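Acyl-CoA hydrolase (Bacillus halodurans, PDB 1VPM) probably hydrolyses long-chain fatty acyl-CoA thioesters to the free acid and coenzyme A, and binds coenzyme A. Local coordinates at residues 55-60 against 100-105; 89-94 against 145-150. All coordinates share one frame; numbering follows the deposited sequence.

Contact 1 (55-60 against 100-105); sequences ALTAMK and MEVYVR
T57, which meets V102 across the contact, has its hydroxyl held by two groups: OG1 hydrogen-bonds to the backbone O of I53, one turn earlier in the helix, and weakly to OG1 of T24. With OG1 beside the backbone N, the methyl CG2 stands anti to that nitrogen and is the branch left to face the strand. It lies 4.1 Å from V102 CG1, the two side chains crossing at a slant. The other branch of the valine, CG2, comes 4.4 Å from A58 CB, so V102 spans two successive residues of the helix. M100, a selenomethionine, bends at chi3 (-78°) and lays its end along A58: CE is 3.7 Å from CB of A58, and SE sits 3.6 Å from its O. No hydrogen bond joins the two segments; the contact is buried and mostly apolar, with M126 of strand 116-129 and V66 of strand 65-75 also against A58. The helix segment runs roughly counter to the strand, their directions 138° apart and their axes 9.1 Å apart at the closest. A long helix laid over a curved antiparallel sheet, the sausage in its bun, is the hallmark of the hotdog fold of this thioesterase family.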
ATOM      1  N   ALA A  55       3.075  -9.233  17.392  1.00 21.28           N
ATOM      2  CA  ALA A  55       1.665  -8.980  17.701  1.00 23.12           C
ATOM      3  C   ALA A  55       0.872 -10.257  17.502  1.00 23.98           C
ATOM      4  O   ALA A  55       0.055 -10.608  18.354  1.00 21.74           O
ATOM      5  CB  ALA A  55       1.116  -7.900  16.843  1.00 23.51           C
ATOM      6  N   LEU A  56       1.077 -10.943  16.369  1.00 21.78           N
ATOM      7  CA  LEU A  56       0.390 -12.202  16.135  1.00 21.83           C
ATOM      8  C   LEU A  56       0.683 -13.246  17.200  1.00 20.79           C
ATOM      9  O   LEU A  56      -0.237 -13.902  17.724  1.00 21.28           O
ATOM     10  CB  LEU A  56       0.702 -12.746  14.724  1.00 23.03           C
ATOM     11  CG  LEU A  56       0.034 -12.082  13.521  1.00 27.10           C
ATOM     12  CD1 LEU A  56       0.788 -12.428  12.270  1.00 25.82           C
ATOM     13  CD2 LEU A  56      -1.432 -12.511  13.416  1.00 28.67           C
ATOM     14  N   THR A  57       1.948 -13.381  17.509  1.00 21.47           N
ATOM     15  CA  THR A  57       2.410 -14.285  18.556  1.00 22.39           C
ATOM     16  C   THR A  57       1.747 -14.020  19.919  1.00 21.62           C
ATOM     17  O   THR A  57       1.242 -14.931  20.612  1.00 20.74           O
ATOM     18  CB  THR A  57       3.925 -14.214  18.621  1.00 22.21           C
ATOM     19  OG1 THR A  57       4.458 -14.581  17.308  1.00 24.86           O
ATOM     20  CG2 THR A  57       4.487 -15.130  19.696  1.00 25.28           C
ATOM     21  N   ALA A  58       1.750 -12.752  20.314  1.00 21.90           N
ATOM     22  CA  ALA A  58       1.231 -12.357  21.607  1.00 21.56           C
ATOM     23  C   ALA A  58      -0.294 -12.507  21.635  1.00 21.46           C
ATOM     24  O   ALA A  58      -0.864 -12.936  22.623  1.00 20.95           O
ATOM     25  CB  ALA A  58       1.653 -10.905  21.890  1.00 23.11           C
HETATM   26  N   MSE A  59      -0.958 -12.211  20.517  1.00 21.68           N
HETATM   27  CA  MSE A  59      -2.410 -12.389  20.432  1.00 24.32           C
HETATM   28  C   MSE A  59      -2.793 -13.870  20.573  1.00 23.93           C
HETATM   29  O   MSE A  59      -3.782 -14.218  21.240  1.00 22.75           O
HETATM   30  CB  MSE A  59      -2.968 -11.787  19.151  1.00 24.31           C
HETATM   31  CG  MSE A  59      -2.856 -10.281  19.186  1.00 21.67           C
HETATM   32 SE   MSE A  59      -3.383  -9.629  17.361  1.00 40.64          SE
HETATM   33  CE  MSE A  59      -5.195  -9.954  17.572  1.00 35.06           C
ATOM     34  N   LYS A  60      -2.000 -14.733  19.981  1.00 20.20           N
ATOM     35  CA  LYS A  60      -2.219 -16.177  20.109  1.00 23.88           C
ATOM     36  C   LYS A  60      -2.025 -16.678  21.516  1.00 24.57           C
ATOM     37  O   LYS A  60      -2.756 -17.589  21.962  1.00 25.23           O
ATOM     38  CB  LYS A  60      -1.304 -16.976  19.164  1.00 25.65           C
ATOM     39  CG  LYS A  60      -1.784 -16.968  17.786  1.00 30.44           C
ATOM     40  CD  LYS A  60      -0.728 -17.313  16.732  1.00 35.08           C
ATOM     41  CE  LYS A  60      -0.345 -18.726  16.609  1.00 46.23           C
ATOM     42  NZ  LYS A  60       0.297 -18.901  15.254  1.00 35.34           N
HETATM   43  N   MSE A 100       4.205  -9.852  27.984  1.00 21.28           N
HETATM   44  CA  MSE A 100       4.833 -11.008  27.402  1.00 22.41           C
HETATM   45  C   MSE A 100       6.107 -10.571  26.712  1.00 23.79           C
HETATM   46  O   MSE A 100       6.104  -9.600  25.949  1.00 23.83           O
HETATM   47  CB  MSE A 100       3.915 -11.581  26.355  1.00 21.04           C
HETATM   48  CG  MSE A 100       2.651 -12.154  26.900  1.00 23.54           C
HETATM   49 SE   MSE A 100       1.217 -12.323  25.531  1.00 33.02          SE
HETATM   50  CE  MSE A 100       0.590 -10.470  25.412  1.00 22.24           C
ATOM     51  N   GLU A 101       7.202 -11.261  26.990  1.00 21.13           N
ATOM     52  CA  GLU A 101       8.371 -11.116  26.156  1.00 20.15           C
ATOM     53  C   GLU A 101       8.211 -12.011  24.924  1.00 20.95           C
ATOM     54  O   GLU A 101       7.848 -13.195  25.028  1.00 21.40           O
ATOM     55  CB  GLU A 101       9.644 -11.532  26.921  1.00 18.46           C
ATOM     56  CG  GLU A 101      10.887 -11.302  26.107  1.00 22.96           C
ATOM     57  CD  GLU A 101      12.154 -11.761  26.846  1.00 23.07           C
ATOM     58  OE1 GLU A 101      12.277 -12.991  27.124  1.00 25.73           O
ATOM     59  OE2 GLU A 101      12.963 -10.882  27.203  1.00 26.19           O
ATOM     60  N   VAL A 102       8.447 -11.411  23.771  1.00 23.33           N
ATOM     61  CA  VAL A 102       8.401 -12.102  22.492  1.00 21.61           C
ATOM     62  C   VAL A 102       9.800 -12.051  21.846  1.00 22.23           C
ATOM     63  O   VAL A 102      10.421 -10.986  21.731  1.00 23.85           O
ATOM     64  CB  VAL A 102       7.324 -11.542  21.554  1.00 24.66           C
ATOM     65  CG1 VAL A 102       7.360 -12.268  20.214  1.00 27.12           C
ATOM     66  CG2 VAL A 102       5.942 -11.639  22.190  1.00 25.39           C
ATOM     67  N   TYR A 103      10.329 -13.218  21.557  1.00 22.22           N
ATOM     68  CA  TYR A 103      11.570 -13.352  20.774  1.00 23.11           C
ATOM     69  C   TYR A 103      11.212 -13.519  19.307  1.00 22.97           C
ATOM     70  O   TYR A 103      10.330 -14.313  18.942  1.00 22.11           O
ATOM     71  CB  TYR A 103      12.377 -14.559  21.299  1.00 23.45           C
ATOM     72  CG  TYR A 103      13.487 -15.008  20.366  1.00 24.21           C
ATOM     73  CD1 TYR A 103      14.709 -14.360  20.343  1.00 25.98           C
ATOM     74  CD2 TYR A 103      13.286 -16.076  19.472  1.00 27.52           C
ATOM     75  CE1 TYR A 103      15.736 -14.788  19.471  1.00 24.69           C
ATOM     76  CE2 TYR A 103      14.295 -16.518  18.635  1.00 29.66           C
ATOM     77  CZ  TYR A 103      15.487 -15.864  18.591  1.00 24.31           C
ATOM     78  OH  TYR A 103      16.437 -16.349  17.735  1.00 24.03           O
ATOM     79  N   VAL A 104      11.912 -12.778  18.456  1.00 22.60           N
ATOM     80  CA  VAL A 104      11.771 -12.873  17.028  1.00 22.47           C
ATOM     81  C   VAL A 104      13.141 -13.073  16.385  1.00 24.12           C
ATOM     82  O   VAL A 104      14.038 -12.330  16.634  1.00 21.70           O
ATOM     83  CB  VAL A 104      11.074 -11.631  16.436  1.00 24.01           C
ATOM     84  CG1 VAL A 104      10.917 -11.764  14.940  1.00 21.92           C
ATOM     85  CG2 VAL A 104       9.680 -11.424  17.039  1.00 25.00           C
ATOM     86  N   ARG A 105      13.212 -14.020  15.438  1.00 22.41           N
ATOM     87  CA  ARG A 105      14.399 -14.219  14.584  1.00 24.14           C
ATOM     88  C   ARG A 105      14.000 -13.996  13.142  1.00 22.66           C
ATOM     89  O   ARG A 105      12.910 -14.415  12.677  1.00 25.33           O
ATOM     90  CB  ARG A 105      15.051 -15.571  14.783  1.00 27.27           C
ATOM     91  CG  ARG A 105      14.168 -16.790  14.857  1.00 24.08           C
ATOM     92  CD  ARG A 105      15.053 -18.069  14.878  1.00 27.09           C
ATOM     93  NE  ARG A 105      14.320 -19.204  15.427  1.00 26.62           N
ATOM     94  CZ  ARG A 105      14.685 -19.858  16.535  1.00 31.06           C
ATOM     95  NH1 ARG A 105      15.734 -19.489  17.259  1.00 31.70           N
ATOM     96  NH2 ARG A 105      13.955 -20.872  16.954  1.00 31.98           N
TER

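Contact 2 (89-94 against 145-150)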
ATOM      1  N   GLU A  89      10.268 -15.712  12.580  1.00 25.59           N
ATOM      2  CA  GLU A  89       9.675 -16.630  13.552  1.00 23.99           C
ATOM      3  C   GLU A  89       9.642 -15.971  14.906  1.00 24.76           C
ATOM      4  O   GLU A  89      10.643 -15.428  15.325  1.00 23.04           O
ATOM      5  CB  GLU A  89      10.487 -17.929  13.625  1.00 24.11           C
ATOM      6  CG  GLU A  89       9.905 -18.957  14.591  1.00 29.43           C
ATOM      7  CD  GLU A  89      10.774 -20.185  14.769  1.00 34.49           C
ATOM      8  OE1 GLU A  89      11.917 -20.259  14.275  1.00 32.63           O
ATOM      9  OE2 GLU A  89      10.293 -21.124  15.408  1.00 42.83           O
ATOM     10  N   GLY A  90       8.511 -16.046  15.563  1.00 22.97           N
ATOM     11  CA  GLY A  90       8.317 -15.441  16.851  1.00 23.36           C
ATOM     12  C   GLY A  90       7.709 -16.440  17.831  1.00 22.24           C
ATOM     13  O   GLY A  90       6.940 -17.330  17.410  1.00 23.76           O
ATOM     14  N   PHE A  91       8.070 -16.291  19.084  1.00 24.20           N
ATOM     15  CA  PHE A  91       7.373 -16.974  20.176  1.00 24.91           C
ATOM     16  C   PHE A  91       7.539 -16.273  21.495  1.00 22.63           C
ATOM     17  O   PHE A  91       8.504 -15.546  21.720  1.00 20.66           O
ATOM     18  CB  PHE A  91       7.803 -18.440  20.265  1.00 21.99           C
ATOM     19  CG  PHE A  91       9.270 -18.662  20.257  1.00 22.98           C
ATOM     20  CD1 PHE A  91       9.955 -18.867  19.065  1.00 27.54           C
ATOM     21  CD2 PHE A  91       9.960 -18.773  21.444  1.00 26.29           C
ATOM     22  CE1 PHE A  91      11.305 -19.142  19.077  1.00 29.31           C
ATOM     23  CE2 PHE A  91      11.309 -19.055  21.453  1.00 30.68           C
ATOM     24  CZ  PHE A  91      11.970 -19.257  20.260  1.00 28.81           C
ATOM     25  N   VAL A  92       6.545 -16.481  22.356  1.00 20.48           N
ATOM     26  CA  VAL A  92       6.557 -15.943  23.708  1.00 21.12           C
ATOM     27  C   VAL A  92       7.575 -16.750  24.485  1.00 21.99           C
ATOM     28  O   VAL A  92       7.510 -17.979  24.516  1.00 22.85           O
ATOM     29  CB  VAL A  92       5.145 -16.023  24.364  1.00 19.51           C
ATOM     30  CG1 VAL A  92       5.213 -15.615  25.804  1.00 20.77           C
ATOM     31  CG2 VAL A  92       4.190 -15.158  23.647  1.00 21.58           C
ATOM     32  N   THR A  93       8.475 -16.049  25.185  1.00 21.22           N
ATOM     33  CA  THR A  93       9.553 -16.675  25.917  1.00 22.63           C
ATOM     34  C   THR A  93       9.343 -16.599  27.411  1.00 24.12           C
ATOM     35  O   THR A  93       9.882 -17.429  28.130  1.00 23.94           O
ATOM     36  CB  THR A  93      10.897 -15.983  25.648  1.00 25.41           C
ATOM     37  OG1 THR A  93      10.767 -14.582  25.802  1.00 30.18           O
ATOM     38  CG2 THR A  93      11.326 -16.260  24.273  1.00 23.95           C
ATOM     39  N   HIS A  94       8.529 -15.655  27.865  1.00 22.43           N
ATOM     40  CA  HIS A  94       8.348 -15.380  29.325  1.00 22.56           C
ATOM     41  C   HIS A  94       7.226 -14.369  29.481  1.00 26.12           C
ATOM     42  O   HIS A  94       6.944 -13.615  28.590  1.00 24.84           O
ATOM     43  CB  HIS A  94       9.634 -14.801  29.963  1.00 27.53           C
ATOM     44  CG  HIS A  94       9.658 -14.788  31.470  1.00 26.32           C
ATOM     45  ND1 HIS A  94       9.497 -13.634  32.210  1.00 27.56           N
ATOM     46  CD2 HIS A  94       9.945 -15.767  32.366  1.00 25.85           C
ATOM     47  CE1 HIS A  94       9.627 -13.913  33.495  1.00 29.73           C
ATOM     48  NE2 HIS A  94       9.896 -15.198  33.625  1.00 29.29           N
ATOM     49  N   THR A 145      11.579 -26.818  24.624  1.00 24.44           N
ATOM     50  CA  THR A 145      12.925 -27.028  24.048  1.00 26.09           C
ATOM     51  C   THR A 145      14.001 -26.488  24.976  1.00 23.80           C
ATOM     52  O   THR A 145      13.716 -25.668  25.871  1.00 22.12           O
ATOM     53  CB  THR A 145      13.079 -26.366  22.671  1.00 23.28           C
ATOM     54  OG1 THR A 145      13.083 -24.939  22.808  1.00 21.73           O
ATOM     55  CG2 THR A 145      11.983 -26.813  21.711  1.00 26.04           C
ATOM     56  N   GLU A 146      15.258 -26.920  24.801  1.00 22.69           N
ATOM     57  CA  GLU A 146      16.329 -26.362  25.592  1.00 21.29           C
ATOM     58  C   GLU A 146      16.556 -24.880  25.337  1.00 22.14           C
ATOM     59  O   GLU A 146      16.834 -24.122  26.255  1.00 22.80           O
ATOM     60  CB  GLU A 146      17.648 -27.158  25.441  1.00 20.73           C
ATOM     61  CG  GLU A 146      17.600 -28.597  25.948  1.00 19.27           C
ATOM     62  CD  GLU A 146      17.155 -28.703  27.400  1.00 22.66           C
ATOM     63  OE1 GLU A 146      17.545 -27.860  28.248  1.00 23.57           O
ATOM     64  OE2 GLU A 146      16.439 -29.649  27.707  1.00 29.36           O
ATOM     65  N   GLU A 147      16.359 -24.465  24.093  1.00 19.99           N
ATOM     66  CA  GLU A 147      16.431 -23.043  23.726  1.00 22.48           C
ATOM     67  C   GLU A 147      15.375 -22.213  24.493  1.00 23.32           C
ATOM     68  O   GLU A 147      15.693 -21.221  25.172  1.00 22.61           O
ATOM     69  CB  GLU A 147      16.218 -22.906  22.243  1.00 24.47           C
ATOM     70  CG  GLU A 147      16.268 -21.488  21.682  1.00 23.73           C
ATOM     71  CD  GLU A 147      16.028 -21.464  20.195  1.00 27.71           C
ATOM     72  OE1 GLU A 147      14.884 -21.748  19.806  1.00 27.51           O
ATOM     73  OE2 GLU A 147      16.941 -21.137  19.414  1.00 27.71           O
ATOM     74  N   GLU A 148      14.143 -22.706  24.486  1.00 22.18           N
ATOM     75  CA  GLU A 148      13.050 -22.088  25.245  1.00 23.78           C
ATOM     76  C   GLU A 148      13.330 -22.013  26.743  1.00 20.59           C
ATOM     77  O   GLU A 148      13.110 -20.973  27.372  1.00 22.98           O
ATOM     78  CB  GLU A 148      11.709 -22.797  24.996  1.00 21.16           C
ATOM     79  CG  GLU A 148      11.154 -22.635  23.599  1.00 22.02           C
ATOM     80  CD  GLU A 148      10.151 -23.693  23.230  1.00 26.72           C
ATOM     81  OE1 GLU A 148       9.727 -24.500  24.061  1.00 25.26           O
ATOM     82  OE2 GLU A 148       9.745 -23.688  22.046  1.00 28.75           O
ATOM     83  N   LYS A 149      13.872 -23.082  27.333  1.00 20.17           N
ATOM     84  CA  LYS A 149      14.173 -23.065  28.754  1.00 22.91           C
ATOM     85  C   LYS A 149      15.242 -22.034  29.026  1.00 22.42           C
ATOM     86  O   LYS A 149      15.175 -21.295  30.022  1.00 21.38           O
ATOM     87  CB  LYS A 149      14.643 -24.428  29.212  1.00 20.81           C
ATOM     88  CG  LYS A 149      13.519 -25.463  29.191  1.00 28.49           C
ATOM     89  CD  LYS A 149      14.107 -26.800  29.551  1.00 25.78           C
ATOM     90  CE  LYS A 149      13.324 -27.984  29.177  1.00 37.72           C
ATOM     91  NZ  LYS A 149      14.225 -29.159  29.608  1.00 37.30           N
ATOM     92  N   ARG A 150      16.261 -21.977  28.157  1.00 22.90           N
ATOM     93  CA  ARG A 150      17.339 -21.005  28.356  1.00 23.43           C
ATOM     94  C   ARG A 150      16.797 -19.548  28.270  1.00 22.62           C
ATOM     95  O   ARG A 150      17.140 -18.712  29.103  1.00 24.74           O
ATOM     96  CB  ARG A 150      18.491 -21.253  27.377  1.00 22.38           C
ATOM     97  CG  ARG A 150      19.456 -20.106  27.239  1.00 22.53           C
ATOM     98  CD  ARG A 150      20.668 -20.440  26.411  1.00 23.16           C
ATOM     99  NE  ARG A 150      20.335 -20.819  25.050  1.00 23.29           N
ATOM    100  CZ  ARG A 150      20.173 -19.950  24.053  1.00 25.81           C
ATOM    101  NH1 ARG A 150      20.366 -18.631  24.225  1.00 27.68           N
ATOM    102  NH2 ARG A 150      19.896 -20.405  22.860  1.00 24.13           N
TER
HETATM  103  O   HOH W   1      10.779 -19.650  26.734  1.00 27.09           O
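The F91 ring is met obliquely by two successive glutamates of the helix. CE2 lies 4.2 Å from E148 CG, so there it is the aliphatic part of the glutamate that packs, while CZ lies 3.9 Å from the carboxylate oxygen OE1 of E147. The E147 carboxylate is turned only 29° from the ring plane, against 63° for that of E148. Close by, one water donates to both backbones, 2.8 Å from T93 O and 2.8 Å from E148 O, and ties strand to helix where no direct hydrogen bond does.

Next come the groups that set these side chains in place. E147 holds its chain extended, CG anti to the backbone N (chi1 -180°), and its OE2 forms a salt bridge with R105 NH1; R105 also packs on F91. E148 belongs to a capping box: its N donates to T145 OG1 at 3.0 Å, and T145 N returns a bond to E148 OE1, also 3.0 Å but well above the carboxylate plane. Q144 N donates to OE1 too, and a negative charge at this end of the helix is probably favourable. Replacing E148 by an alanine takes away both OE1 and CG, which would probably leave the N-H groups of T145 and Q144 without their acceptor and open a gap beside the F91 ring.

Around the contact, Y103 of strand 99-109 meets the F91 ring and V19 touches both F91 and E148, while L151 and A155 carry the packing of helix 146-166 along strand 85-95 to T93 and H94.

In the fold
Contacts 1 and 2 use neighbouring antiparallel strands of one sheet, 99-109 and 85-95, and each sets its strand against a different helix. Contact 1, near the centre of the chain, packs helix 43-62 by methyl groups and a selenomethionine; contact 2, farther out, brings in helix 146-166 with two glutamates against one ring, a water bridging the backbones, and a capping box at its start. Contact 1 touches through buried residues alone, whereas in contact 2 F91 and E148 are buried and E147 is partly exposed. The two meet directly: T57 CG2 packs on F91 CA, and E101 OE1 is probably hydrogen-bonded to T93 OG1. R105, from the strand of contact 1, also forms a salt bridge with E89.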